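Local structure of kinetochore protein mis18 (Schizosaccharomyces pombe, 5J6P) at residues Gln14-Val23 with Leu34-Val42. The protein belongs to a CENP-A recruiting complex that safeguards mitotic spindles, and maintains the deacetylated state of histones in the central core of centromeres. Sequence-based numbering, arbitrary orientation.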
# COMPACT_ATOMS: atom_id res chain seq x y z
N GLN A 14 3.06 6.16 -2.49
CA GLN A 14 4.19 5.44 -2.01
C GLN A 14 3.93 4.96 -0.59
O GLN A 14 3.50 5.72 0.26
CB GLN A 14 5.44 6.32 -2.01
CG GLN A 14 6.64 5.54 -1.52
CD GLN A 14 7.95 6.27 -1.68
OE1 GLN A 14 8.05 7.52 -1.54
NE2 GLN A 14 8.98 5.49 -1.91
N ILE A 15 4.22 3.69 -0.35
CA ILE A 15 4.07 3.14 0.99
C ILE A 15 5.27 3.59 1.80
O ILE A 15 6.38 3.36 1.37
CB ILE A 15 4.01 1.62 1.00
CG1 ILE A 15 2.65 1.17 0.48
CG2 ILE A 15 4.25 1.06 2.39
CD1 ILE A 15 2.63 -0.26 -0.01
N VAL A 16 5.00 4.21 2.95
CA VAL A 16 6.05 4.71 3.84
C VAL A 16 6.26 3.84 5.10
O VAL A 16 7.34 3.82 5.68
CB VAL A 16 5.79 6.17 4.23
CG1 VAL A 16 5.67 7.04 2.97
CG2 VAL A 16 4.54 6.31 5.10
N GLY A 17 5.22 3.13 5.53
CA GLY A 17 5.38 2.08 6.52
C GLY A 17 4.08 1.39 6.82
O GLY A 17 3.11 1.50 6.05
N ASP A 18 4.04 0.71 7.97
CA ASP A 18 2.85 -0.04 8.41
C ASP A 18 2.66 0.04 9.89
O ASP A 18 3.49 0.60 10.60
CB ASP A 18 2.97 -1.49 8.01
CG ASP A 18 4.21 -2.12 8.57
OD1 ASP A 18 4.43 -2.01 9.80
OD2 ASP A 18 4.97 -2.69 7.77
N SER A 19 1.56 -0.54 10.35
CA SER A 19 1.18 -0.55 11.76
C SER A 19 2.15 -1.26 12.65
O SER A 19 2.21 -0.96 13.81
CB SER A 19 -0.18 -1.20 11.97
OG SER A 19 -1.16 -0.18 11.97
N ASN A 20 2.90 -2.20 12.13
CA ASN A 20 3.75 -3.00 12.99
C ASN A 20 4.92 -2.28 13.65
O ASN A 20 5.34 -2.66 14.75
CB ASN A 20 4.15 -4.28 12.26
CG ASN A 20 2.94 -5.17 12.01
OD1 ASN A 20 1.80 -4.87 12.45
ND2 ASN A 20 3.16 -6.25 11.30
N ALA A 21 5.40 -1.20 13.02
CA ALA A 21 6.32 -0.27 13.68
C ALA A 21 5.63 0.88 14.48
O ALA A 21 6.29 1.88 14.82
CB ALA A 21 7.29 0.32 12.67
N TRP A 22 4.35 0.73 14.82
CA TRP A 22 3.63 1.76 15.57
C TRP A 22 4.22 1.96 16.96
O TRP A 22 4.86 1.05 17.53
CB TRP A 22 2.17 1.42 15.64
CG TRP A 22 1.26 2.32 16.34
CD1 TRP A 22 1.07 2.40 17.69
CD2 TRP A 22 0.30 3.20 15.74
NE1 TRP A 22 0.06 3.30 17.97
CE2 TRP A 22 -0.43 3.80 16.80
CE3 TRP A 22 -0.03 3.53 14.41
CZ2 TRP A 22 -1.45 4.75 16.57
CZ3 TRP A 22 -1.06 4.48 14.17
CH2 TRP A 22 -1.75 5.08 15.25
N VAL A 23 4.05 3.19 17.46
CA VAL A 23 4.62 3.66 18.71
C VAL A 23 3.53 4.31 19.54
O VAL A 23 3.19 3.81 20.61
CB VAL A 23 5.74 4.69 18.47
CG1 VAL A 23 6.19 5.34 19.78
CG2 VAL A 23 6.91 4.05 17.74
N LEU A 34 5.86 6.46 14.32
CA LEU A 34 6.33 5.15 13.94
C LEU A 34 7.81 5.11 14.20
O LEU A 34 8.49 6.09 14.01
CB LEU A 34 6.12 4.91 12.42
CG LEU A 34 4.94 4.17 11.75
CD1 LEU A 34 3.56 4.64 12.21
CD2 LEU A 34 5.04 4.28 10.23
N SER A 35 8.31 3.93 14.55
CA SER A 35 9.69 3.69 14.87
C SER A 35 10.47 3.25 13.67
O SER A 35 11.71 3.04 13.75
CB SER A 35 9.77 2.59 15.93
OG SER A 35 9.30 1.35 15.42
N ASP A 36 9.77 3.01 12.57
CA ASP A 36 10.45 2.68 11.32
C ASP A 36 9.65 3.08 10.10
O ASP A 36 8.41 3.17 10.16
CB ASP A 36 10.83 1.17 11.25
CG ASP A 36 12.08 0.93 10.37
OD1 ASP A 36 12.58 1.90 9.77
OD2 ASP A 36 12.56 -0.22 10.29
N ALA A 37 10.37 3.30 9.01
CA ALA A 37 9.76 3.50 7.71
C ALA A 37 10.58 2.89 6.64
O ALA A 37 11.75 2.67 6.79
CB ALA A 37 9.60 4.99 7.45
N VAL A 38 9.95 2.69 5.50
CA VAL A 38 10.63 2.12 4.34
C VAL A 38 11.88 2.93 3.98
O VAL A 38 11.83 4.16 3.96
CB VAL A 38 9.72 2.10 3.11
CG1 VAL A 38 10.48 1.54 1.91
CG2 VAL A 38 8.42 1.32 3.40
N GLU A 39 12.96 2.24 3.67
CA GLU A 39 14.26 2.89 3.64
C GLU A 39 14.29 4.11 2.75
O GLU A 39 14.48 5.25 3.24
CB GLU A 39 15.39 1.94 3.28
CG GLU A 39 16.12 1.41 4.51
CD GLU A 39 17.12 0.34 4.16
OE1 GLU A 39 17.83 0.51 3.14
OE2 GLU A 39 17.20 -0.67 4.90
N ASN A 40 14.07 3.94 1.46
CA ASN A 40 14.18 5.11 0.63
C ASN A 40 12.88 5.90 0.44
O ASN A 40 12.84 6.83 -0.37
CB ASN A 40 14.94 4.76 -0.65
CG ASN A 40 16.42 4.51 -0.38
OD1 ASN A 40 16.97 3.47 -0.74
ND2 ASN A 40 17.07 5.46 0.31
N SER A 41 11.85 5.63 1.25
CA SER A 41 10.58 6.33 1.08
C SER A 41 10.55 7.79 1.54
O SER A 41 9.60 8.51 1.22
CB SER A 41 9.47 5.61 1.81
OG SER A 41 9.72 5.62 3.19
N VAL A 42 11.57 8.26 2.25
CA VAL A 42 11.39 9.44 3.09
C VAL A 42 12.71 10.17 3.26
O VAL A 42 13.75 9.52 3.43
CB VAL A 42 10.70 8.97 4.41
CG1 VAL A 42 11.50 9.24 5.66
CG2 VAL A 42 9.31 9.55 4.50
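Gln-14 reaches across to Ser-41 where, in the zinc-binding Yippee-like domain of Mis18, a beta-tent fold, the connection leading from strand 31-34 to strand 42-50 runs beside strand 15-18. The Gln-14 chain is extended, with CG anti to the backbone N (chi1 -179°), and this carries its amide carbon CD to 3.8 Å from Ser-41 CA, next to Cys-12 and Cys-63 of the zinc site. An alanine in place of Gln-14 would probably open a gap between Ser-41 and the zinc-bound Cys-63. Ile-15 suits a greasy position: its CG2 grazes Val-38 CG2, while the rest of the side chain turns toward strand 5-9 and the second subunit. The main link here is backbone: Val-38 N donates to Val-16 O at 2.8 Å, meeting that oxygen from above the carbonyl plane. Val-16, a compact branched residue, suits the buried place between Phe-7 and Phe-90. Ser-41 OG lies 3.8 Å from Val-16 CA while it hydrogen-bonds to Val-38 O, joining the Ser-41 backbone N on the same face of that carbonyl. Gly-17, with no side chain, lets the strand pass Leu-34, its CA 4.3 Å from Leu-34 CD2. Asp-18 turns away, its OD2 bonded to Tyr-98 of the second subunit. Beyond the bend, the small methyl of Ala-21 lies beside Asp-36 CB. Ser-35, a short residue able to donate twice, grips Ala-21 O: its N lies 2.9 Å from that oxygen, in the carbonyl plane. The second donor, Ser-35 OG, stands 3.1 Å from Ala-21 O and tilted 28° from the plane. Trp-22 and Leu-34 form an antiparallel non-hydrogen-bonded pair, with Leu-34 CD1 approaching the indole obliquely. Val-23 lays CG2 3.7 Å from Ser-35 CB.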